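Local coordinates for protein alpha-galactosidase 1 (Saccharomyces cerevisiae, PDB 3LRK) that hydrolyses terminal, non-reducing alpha-D-galactose residues from alpha-galactosides, as a secreted, glycosylated homotetramer of the GH27 family, at residues 274-279 with 298-303; 290-295 with 305-310. The protein carries 1 engineered substitution. All blocks are in the same frame, centred on the assembly; numbering follows the deposited sequence.

Contact 1. Residues 274-279 with 298-303. With NAG (2-acetamido-2-deoxy-beta-D-glucopyranose), chain B; NAG (2-acetamido-2-deoxy-beta-D-glucopyranose), chain F.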
ATOM      1  N   ASP A 274     -36.025   7.047  -8.845  1.00 26.87           N
ATOM      2  CA  ASP A 274     -34.904   6.863  -9.772  1.00 26.65           C
ATOM      3  C   ASP A 274     -33.695   6.212  -9.104  1.00 25.92           C
ATOM      4  O   ASP A 274     -33.083   5.320  -9.683  1.00 25.59           O
ATOM      5  CB  ASP A 274     -34.507   8.187 -10.415  1.00 26.82           C
ATOM      6  CG  ASP A 274     -35.512   8.647 -11.441  1.00 28.21           C
ATOM      7  OD1 ASP A 274     -35.822   7.858 -12.362  1.00 28.61           O
ATOM      8  OD2 ASP A 274     -35.987   9.794 -11.316  1.00 30.02           O
ATOM      9  N   GLU A 275     -33.368   6.669  -7.892  1.00 25.12           N
ATOM     10  CA  GLU A 275     -32.255   6.127  -7.117  1.00 24.96           C
ATOM     11  C   GLU A 275     -32.451   4.644  -6.801  1.00 24.83           C
ATOM     12  O   GLU A 275     -31.507   3.865  -6.903  1.00 25.02           O
ATOM     13  CB  GLU A 275     -32.033   6.933  -5.824  1.00 24.98           C
ATOM     14  CG  GLU A 275     -31.370   8.292  -6.056  1.00 24.38           C
ATOM     15  CD  GLU A 275     -31.239   9.148  -4.795  1.00 24.57           C
ATOM     16  OE1 GLU A 275     -32.013   8.968  -3.831  1.00 24.98           O
ATOM     17  OE2 GLU A 275     -30.359  10.030  -4.777  1.00 25.12           O
ATOM     18  N   GLU A 276     -33.675   4.264  -6.427  1.00 24.33           N
ATOM     19  CA  GLU A 276     -33.999   2.873  -6.143  1.00 24.14           C
ATOM     20  C   GLU A 276     -33.946   1.993  -7.398  1.00 24.03           C
ATOM     21  O   GLU A 276     -33.503   0.851  -7.325  1.00 23.77           O
ATOM     22  CB  GLU A 276     -35.352   2.751  -5.429  1.00 24.03           C
ATOM     23  CG  GLU A 276     -35.314   3.238  -3.975  1.00 24.64           C
ATOM     24  CD  GLU A 276     -36.591   2.953  -3.191  1.00 25.36           C
ATOM     25  OE1 GLU A 276     -37.525   2.326  -3.734  1.00 23.96           O
ATOM     26  OE2 GLU A 276     -36.645   3.355  -2.012  1.00 24.74           O
ATOM     27  N   LYS A 277     -34.363   2.532  -8.548  1.00 24.29           N
ATOM     28  CA  LYS A 277     -34.305   1.789  -9.823  1.00 24.62           C
ATOM     29  C   LYS A 277     -32.861   1.546 -10.269  1.00 24.48           C
ATOM     30  O   LYS A 277     -32.518   0.447 -10.720  1.00 24.84           O
ATOM     31  CB  LYS A 277     -35.046   2.534 -10.943  1.00 25.16           C
ATOM     32  CG  LYS A 277     -36.573   2.569 -10.806  1.00 26.94           C
ATOM     33  CD  LYS A 277     -37.250   2.758 -12.165  1.00 29.74           C
ATOM     34  CE  LYS A 277     -37.010   4.145 -12.739  1.00 31.53           C
ATOM     35  NZ  LYS A 277     -37.696   4.318 -14.046  1.00 32.53           N
ATOM     36  N   ALA A 278     -32.038   2.589 -10.162  1.00 24.13           N
ATOM     37  CA  ALA A 278     -30.607   2.518 -10.469  1.00 24.01           C
ATOM     38  C   ALA A 278     -29.920   1.475  -9.588  1.00 23.78           C
ATOM     39  O   ALA A 278     -29.171   0.635 -10.079  1.00 23.78           O
ATOM     40  CB  ALA A 278     -29.962   3.883 -10.280  1.00 23.73           C
ATOM     41  N   HIS A 279     -30.217   1.532  -8.289  1.00 23.67           N
ATOM     42  CA  HIS A 279     -29.638   0.651  -7.275  1.00 23.24           C
ATOM     43  C   HIS A 279     -30.023  -0.823  -7.513  1.00 23.16           C
ATOM     44  O   HIS A 279     -29.148  -1.695  -7.576  1.00 23.30           O
ATOM     45  CB  HIS A 279     -30.054   1.183  -5.892  1.00 22.89           C
ATOM     46  CG  HIS A 279     -29.713   0.295  -4.732  1.00 22.65           C
ATOM     47  ND1 HIS A 279     -28.515  -0.379  -4.617  1.00 21.09           N
ATOM     48  CD2 HIS A 279     -30.405   0.031  -3.594  1.00 22.33           C
ATOM     49  CE1 HIS A 279     -28.502  -1.055  -3.481  1.00 22.48           C
ATOM     50  NE2 HIS A 279     -29.634  -0.817  -2.838  1.00 22.40           N
ATOM     51  N   ASN A 298     -43.888  -2.867   6.084  1.00 33.61           N
ATOM     52  CA  ASN A 298     -43.860  -1.419   6.073  1.00 33.79           C
ATOM     53  C   ASN A 298     -43.124  -0.980   4.810  1.00 33.50           C
ATOM     54  O   ASN A 298     -42.146  -0.222   4.855  1.00 33.71           O
ATOM     55  CB  ASN A 298     -43.167  -0.899   7.339  1.00 34.37           C
ATOM     56  CG  ASN A 298     -43.472   0.552   7.622  1.00 35.41           C
ATOM     57  OD1 ASN A 298     -44.313   1.166   6.961  1.00 37.61           O
ATOM     58  ND2 ASN A 298     -42.798   1.111   8.621  1.00 36.99           N
ATOM     59  N   LEU A 299     -43.599  -1.501   3.682  1.00 32.72           N
ATOM     60  CA  LEU A 299     -42.982  -1.297   2.387  1.00 31.72           C
ATOM     61  C   LEU A 299     -43.924  -0.468   1.515  1.00 31.29           C
ATOM     62  O   LEU A 299     -45.100  -0.826   1.356  1.00 31.18           O
ATOM     63  CB  LEU A 299     -42.704  -2.656   1.734  1.00 31.78           C
ATOM     64  CG  LEU A 299     -42.111  -2.723   0.322  1.00 30.97           C
ATOM     65  CD1 LEU A 299     -40.688  -2.169   0.297  1.00 31.25           C
ATOM     66  CD2 LEU A 299     -42.131  -4.149  -0.187  1.00 32.01           C
ATOM     67  N   LYS A 300     -43.408   0.629   0.960  1.00 30.18           N
ATOM     68  CA  LYS A 300     -44.208   1.491   0.092  1.00 29.80           C
ATOM     69  C   LYS A 300     -44.361   0.915  -1.315  1.00 29.22           C
ATOM     70  O   LYS A 300     -43.572   0.054  -1.735  1.00 28.70           O
ATOM     71  CB  LYS A 300     -43.694   2.937   0.072  1.00 29.86           C
ATOM     72  CG  LYS A 300     -42.370   3.190  -0.643  1.00 30.54           C
ATOM     73  CD  LYS A 300     -41.931   4.636  -0.420  1.00 30.93           C
ATOM     74  CE  LYS A 300     -40.807   5.051  -1.346  1.00 30.90           C
ATOM     75  NZ  LYS A 300     -39.545   4.281  -1.058  1.00 32.81           N
ATOM     76  N   ALA A 301     -45.380   1.411  -2.023  1.00 28.31           N
ATOM     77  CA  ALA A 301     -45.780   0.920  -3.344  1.00 27.52           C
ATOM     78  C   ALA A 301     -44.673   0.936  -4.401  1.00 26.93           C
ATOM     79  O   ALA A 301     -44.441  -0.080  -5.065  1.00 27.05           O
ATOM     80  CB  ALA A 301     -46.998   1.692  -3.844  1.00 27.69           C
ATOM     81  N   SER A 302     -44.012   2.080  -4.576  1.00 26.38           N
ATOM     82  CA  SER A 302     -42.974   2.204  -5.605  1.00 25.29           C
ATOM     83  C   SER A 302     -41.823   1.231  -5.360  1.00 25.24           C
ATOM     84  O   SER A 302     -41.249   0.682  -6.309  1.00 24.59           O
ATOM     85  CB  SER A 302     -42.450   3.638  -5.729  1.00 25.34           C
ATOM     86  OG  SER A 302     -41.864   4.118  -4.522  1.00 24.85           O
ATOM     87  N   SER A 303     -41.486   1.030  -4.088  1.00 24.97           N
ATOM     88  CA  SER A 303     -40.394   0.125  -3.718  1.00 24.94           C
ATOM     89  C   SER A 303     -40.775  -1.329  -3.976  1.00 25.18           C
ATOM     90  O   SER A 303     -39.978  -2.102  -4.516  1.00 25.29           O
ATOM     91  CB  SER A 303     -39.987   0.344  -2.264  1.00 24.68           C
ATOM     92  OG  SER A 303     -39.502   1.663  -2.081  1.00 23.80           O
TER
HETATM   93  C1  NAG B   2     -42.058   6.042   6.777  1.00 52.11           C
HETATM   94  C2  NAG B   2     -42.130   5.164   8.034  1.00 52.82           C
HETATM   95  C3  NAG B   2     -43.444   4.375   8.123  1.00 53.19           C
HETATM   96  C4  NAG B   2     -44.663   5.274   7.915  1.00 53.54           C
HETATM   97  C5  NAG B   2     -44.472   6.191   6.699  1.00 53.96           C
HETATM   98  C6  NAG B   2     -45.587   7.233   6.623  1.00 54.59           C
HETATM   99  C7  NAG B   2     -40.284   4.155   9.264  1.00 53.34           C
HETATM  100  C8  NAG B   2     -39.253   3.063   9.300  1.00 53.55           C
HETATM  101  N2  NAG B   2     -40.985   4.270   8.136  1.00 53.06           N
HETATM  102  O3  NAG B   2     -43.548   3.747   9.383  1.00 53.02           O
HETATM  103  O4  NAG B   2     -45.819   4.476   7.762  1.00 53.29           O
HETATM  104  O5  NAG B   2     -43.218   6.863   6.737  1.00 52.88           O
HETATM  105  O6  NAG B   2     -46.434   6.923   5.539  1.00 55.12           O
HETATM  106  O7  NAG B   2     -40.450   4.885  10.243  1.00 53.75           O
HETATM  107  C1  NAG F4001     -44.883   5.992  -7.700  1.00 47.36           C
HETATM  108  C2  NAG F4001     -44.645   6.979  -8.853  1.00 49.22           C
HETATM  109  C3  NAG F4001     -43.268   7.643  -8.780  1.00 49.00           C
HETATM  110  C4  NAG F4001     -42.925   8.140  -7.377  1.00 48.80           C
HETATM  111  C5  NAG F4001     -43.258   7.091  -6.319  1.00 48.64           C
HETATM  112  C6  NAG F4001     -43.051   7.650  -4.914  1.00 48.50           C
HETATM  113  C7  NAG F4001     -45.918   6.583 -10.882  1.00 52.25           C
HETATM  114  C8  NAG F4001     -46.790   5.399 -11.211  1.00 53.16           C
HETATM  115  N2  NAG F4001     -44.831   6.342 -10.147  1.00 50.89           N
HETATM  116  O3  NAG F4001     -43.230   8.756  -9.648  1.00 49.14           O
HETATM  117  O4  NAG F4001     -41.556   8.487  -7.321  1.00 48.24           O
HETATM  118  O5  NAG F4001     -44.602   6.654  -6.473  1.00 47.67           O
HETATM  119  O6  NAG F4001     -43.291   6.647  -3.956  1.00 49.26           O
HETATM  120  O7  NAG F4001     -46.224   7.712 -11.278  1.00 52.46           O
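E276 reaches out from helix 273-285 to the start of helix 301-307, where S303 in the first turn and K300 just before it receive its carboxylate. The hydroxyl of S303 donates a hydrogen bond to E276 OE1, on its syn lone pair, with OG and OE1 2.7 Å apart. K300 arrives from the direction opposite to the glutamate: its chain runs straight as far as CE and then bends (chi4 -66°), bringing NZ to 3.2 Å from E276 OE2. The pair is a salt bridge, though weak as a hydrogen bond. The ammonium also donates to S303 OG, at 2.8 Å from NZ, so the serine hydroxyl is acceptor from the lysine and donor to the glutamate, and the three groups close a triangle. With CG of E276 anti to its carbonyl carbon and the chain extended beyond it, the side chain spans the gap between the two segments, whose nearest CA atoms, those of E276 and S303, are 7.4 Å apart. Both helices belong to the catalytic TIM barrel, on either side in sequence of its last strand, 290-292, and K300 is the N-cap residue of the second. The buried carboxylate has a further donor in the backbone N of G267, which binds OE2. Sugars adjoin the same segment. S302 OG lies 3.0 Å from O6 of the chain F NAG in a hydrogen bond that either hydroxyl could donate, while N298 ND2 donates almost straight (171°) to O3 of the chain B NAG, 2.8 Å away.

Contact 2. Residues 290-295 with 305-310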
ATOM      1  N   LEU A 290     -29.527 -10.573  -4.248  1.00 22.19           N
ATOM      2  CA  LEU A 290     -30.617  -9.613  -4.145  1.00 22.39           C
ATOM      3  C   LEU A 290     -31.386  -9.948  -2.885  1.00 22.45           C
ATOM      4  O   LEU A 290     -32.281 -10.780  -2.895  1.00 21.85           O
ATOM      5  CB  LEU A 290     -31.528  -9.655  -5.384  1.00 22.92           C
ATOM      6  CG  LEU A 290     -30.937  -9.396  -6.775  1.00 22.52           C
ATOM      7  CD1 LEU A 290     -32.039  -9.560  -7.841  1.00 22.45           C
ATOM      8  CD2 LEU A 290     -30.241  -8.032  -6.899  1.00 22.03           C
ATOM      9  N   ILE A 291     -30.979  -9.309  -1.794  1.00 22.47           N
ATOM     10  CA  ILE A 291     -31.548  -9.544  -0.487  1.00 22.66           C
ATOM     11  C   ILE A 291     -32.294  -8.265  -0.085  1.00 22.76           C
ATOM     12  O   ILE A 291     -31.708  -7.177   0.005  1.00 22.90           O
ATOM     13  CB  ILE A 291     -30.461  -9.996   0.545  1.00 22.77           C
ATOM     14  CG1 ILE A 291     -29.952 -11.403   0.189  1.00 22.99           C
ATOM     15  CG2 ILE A 291     -31.009  -9.977   1.984  1.00 22.78           C
ATOM     16  CD1 ILE A 291     -28.599 -11.766   0.796  1.00 24.30           C
ATOM     17  N   ILE A 292     -33.605  -8.410   0.100  1.00 22.50           N
ATOM     18  CA  ILE A 292     -34.469  -7.311   0.500  1.00 22.59           C
ATOM     19  C   ILE A 292     -34.025  -6.788   1.861  1.00 22.54           C
ATOM     20  O   ILE A 292     -33.926  -7.553   2.816  1.00 22.71           O
ATOM     21  CB  ILE A 292     -35.966  -7.760   0.572  1.00 22.56           C
ATOM     22  CG1 ILE A 292     -36.445  -8.273  -0.795  1.00 22.34           C
ATOM     23  CG2 ILE A 292     -36.853  -6.618   1.083  1.00 22.35           C
ATOM     24  CD1 ILE A 292     -37.782  -9.000  -0.759  1.00 22.10           C
ATOM     25  N   GLY A 293     -33.742  -5.487   1.937  1.00 22.91           N
ATOM     26  CA  GLY A 293     -33.365  -4.836   3.205  1.00 23.41           C
ATOM     27  C   GLY A 293     -34.528  -4.104   3.866  1.00 24.04           C
ATOM     28  O   GLY A 293     -34.458  -3.728   5.040  1.00 24.25           O
ATOM     29  N   ALA A 294     -35.605  -3.925   3.111  1.00 24.49           N
ATOM     30  CA  ALA A 294     -36.811  -3.242   3.579  1.00 25.18           C
ATOM     31  C   ALA A 294     -37.598  -4.046   4.624  1.00 25.75           C
ATOM     32  O   ALA A 294     -37.404  -5.258   4.778  1.00 25.35           O
ATOM     33  CB  ALA A 294     -37.698  -2.898   2.391  1.00 24.83           C
ATOM     34  N   ASN A 295     -38.457  -3.349   5.369  1.00 26.74           N
ATOM     35  CA  ASN A 295     -39.482  -3.995   6.190  1.00 27.61           C
ATOM     36  C   ASN A 295     -40.655  -4.274   5.267  1.00 27.93           C
ATOM     37  O   ASN A 295     -41.304  -3.336   4.789  1.00 27.94           O
ATOM     38  CB  ASN A 295     -39.919  -3.078   7.345  1.00 27.83           C
ATOM     39  CG  ASN A 295     -41.040  -3.681   8.203  1.00 28.67           C
ATOM     40  OD1 ASN A 295     -41.538  -4.778   7.938  1.00 30.08           O
ATOM     41  ND2 ASN A 295     -41.425  -2.961   9.251  1.00 29.53           N
ATOM     42  N   SER A 305     -42.853  -2.456  -6.275  1.00 26.11           N
ATOM     43  CA  SER A 305     -42.828  -2.772  -7.709  1.00 26.37           C
ATOM     44  C   SER A 305     -41.405  -2.801  -8.286  1.00 26.14           C
ATOM     45  O   SER A 305     -41.172  -3.380  -9.349  1.00 25.90           O
ATOM     46  CB  SER A 305     -43.716  -1.828  -8.513  1.00 26.79           C
ATOM     47  OG  SER A 305     -43.236  -0.511  -8.451  1.00 28.07           O
ATOM     48  N   ILE A 306     -40.464  -2.168  -7.587  1.00 25.81           N
ATOM     49  CA  ILE A 306     -39.049  -2.309  -7.943  1.00 25.57           C
ATOM     50  C   ILE A 306     -38.584  -3.749  -7.640  1.00 25.71           C
ATOM     51  O   ILE A 306     -38.077  -4.446  -8.533  1.00 25.48           O
ATOM     52  CB  ILE A 306     -38.175  -1.208  -7.280  1.00 25.62           C
ATOM     53  CG1 ILE A 306     -38.431   0.131  -7.991  1.00 25.07           C
ATOM     54  CG2 ILE A 306     -36.670  -1.568  -7.347  1.00 25.28           C
ATOM     55  CD1 ILE A 306     -38.014   1.348  -7.221  1.00 24.55           C
ATOM     56  N   TYR A 307     -38.812  -4.205  -6.405  1.00 25.55           N
ATOM     57  CA  TYR A 307     -38.461  -5.579  -6.005  1.00 25.23           C
ATOM     58  C   TYR A 307     -39.147  -6.647  -6.855  1.00 25.76           C
ATOM     59  O   TYR A 307     -38.669  -7.773  -6.943  1.00 25.07           O
ATOM     60  CB  TYR A 307     -38.848  -5.834  -4.552  1.00 25.08           C
ATOM     61  CG  TYR A 307     -37.893  -5.279  -3.522  1.00 24.87           C
ATOM     62  CD1 TYR A 307     -38.342  -4.388  -2.548  1.00 23.73           C
ATOM     63  CD2 TYR A 307     -36.542  -5.663  -3.507  1.00 25.07           C
ATOM     64  CE1 TYR A 307     -37.469  -3.877  -1.577  1.00 24.54           C
ATOM     65  CE2 TYR A 307     -35.661  -5.155  -2.544  1.00 24.24           C
ATOM     66  CZ  TYR A 307     -36.131  -4.267  -1.589  1.00 23.44           C
ATOM     67  OH  TYR A 307     -35.260  -3.772  -0.649  1.00 23.03           O
ATOM     68  N   SER A 308     -40.282  -6.290  -7.453  1.00 26.26           N
ATOM     69  CA  SER A 308     -41.094  -7.254  -8.186  1.00 27.18           C
ATOM     70  C   SER A 308     -40.893  -7.195  -9.702  1.00 27.52           C
ATOM     71  O   SER A 308     -41.603  -7.875 -10.443  1.00 27.58           O
ATOM     72  CB  SER A 308     -42.577  -7.084  -7.823  1.00 26.89           C
ATOM     73  OG  SER A 308     -43.131  -5.980  -8.514  1.00 29.30           O
ATOM     74  N   GLN A 309     -39.918  -6.411 -10.165  1.00 27.88           N
ATOM     75  CA  GLN A 309     -39.651  -6.310 -11.607  1.00 28.21           C
ATOM     76  C   GLN A 309     -38.972  -7.574 -12.150  1.00 27.97           C
ATOM     77  O   GLN A 309     -37.737  -7.714 -12.105  1.00 28.20           O
ATOM     78  CB  GLN A 309     -38.863  -5.035 -11.951  1.00 28.13           C
ATOM     79  CG  GLN A 309     -38.744  -4.731 -13.472  1.00 29.78           C
ATOM     80  CD  GLN A 309     -40.047  -4.210 -14.097  1.00 30.39           C
ATOM     81  OE1 GLN A 309     -41.092  -4.182 -13.451  1.00 31.97           O
ATOM     82  NE2 GLN A 309     -39.978  -3.796 -15.357  1.00 28.95           N
ATOM     83  N   ALA A 310     -39.799  -8.477 -12.680  1.00 27.17           N
ATOM     84  CA  ALA A 310     -39.360  -9.771 -13.202  1.00 26.35           C
ATOM     85  C   ALA A 310     -38.257  -9.664 -14.249  1.00 25.91           C
ATOM     86  O   ALA A 310     -37.344 -10.481 -14.267  1.00 25.23           O
ATOM     87  CB  ALA A 310     -40.549 -10.545 -13.759  1.00 26.56           C
TER
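I292 lies over one face of the Y307 ring, the two side chains crossing at a slant. Its CG1 makes a CH-pi contact, 4.0 Å from the ring centroid and 24° off the normal, displaced toward the rim on the CE2 and CD2 side. The other branch, CG2, packs against the phenol end, 3.6 Å from Y307 CZ. The methyl of A294 adds an oblique contact, its CB 4.1 Å from Y307 CE1. Beside it the backbone N of G293 donates a weak hydrogen bond to Y307 OH, 3.5 Å long and bent to 147°. The stronger polar partner of that hydroxyl is the carbonyl oxygen of V266, outside both segments. In the TIM barrel of the GH27 catalytic domain, 290-292 is the eighth strand, pairing in parallel with the first, 32-35, and helix 301-307 follows it; the tyrosine therefore bridges from this helix to the end of the strand and the turn leaving it. Its CG is anti to the carbonyl carbon (chi1 -79°), which carries the ring from the last turn of the helix across to I292. Farther out, I292 also touches W34 and Y66, and Y66 OH bonds to the backbone O of Y307. The turn is held from the first strand too, by W34 NE1 on A294 O.

Helix 301-307 serves both contacts: its start takes E276 in contact 1 and its end supplies Y307 to contact 2, with the two centres about 8 Å apart. They meet directly. I306 CD1 packs 3.5 Å from E276 CB, and L299 CD1 sits 3.7 Å from A294 CB and 4.1 Å from Y307 CE1. The loop 261-272 joins them as well, since G267 bonds E276 and its neighbour V266 bonds Y307. Contact 2 lies nearer the substrate site, G293 lying about 10 Å from the side chains of D72 and K147, whereas contact 1 bonds directly to two NAG units; the A294 side chain of contact 2 is also about 7 Å from a NAG.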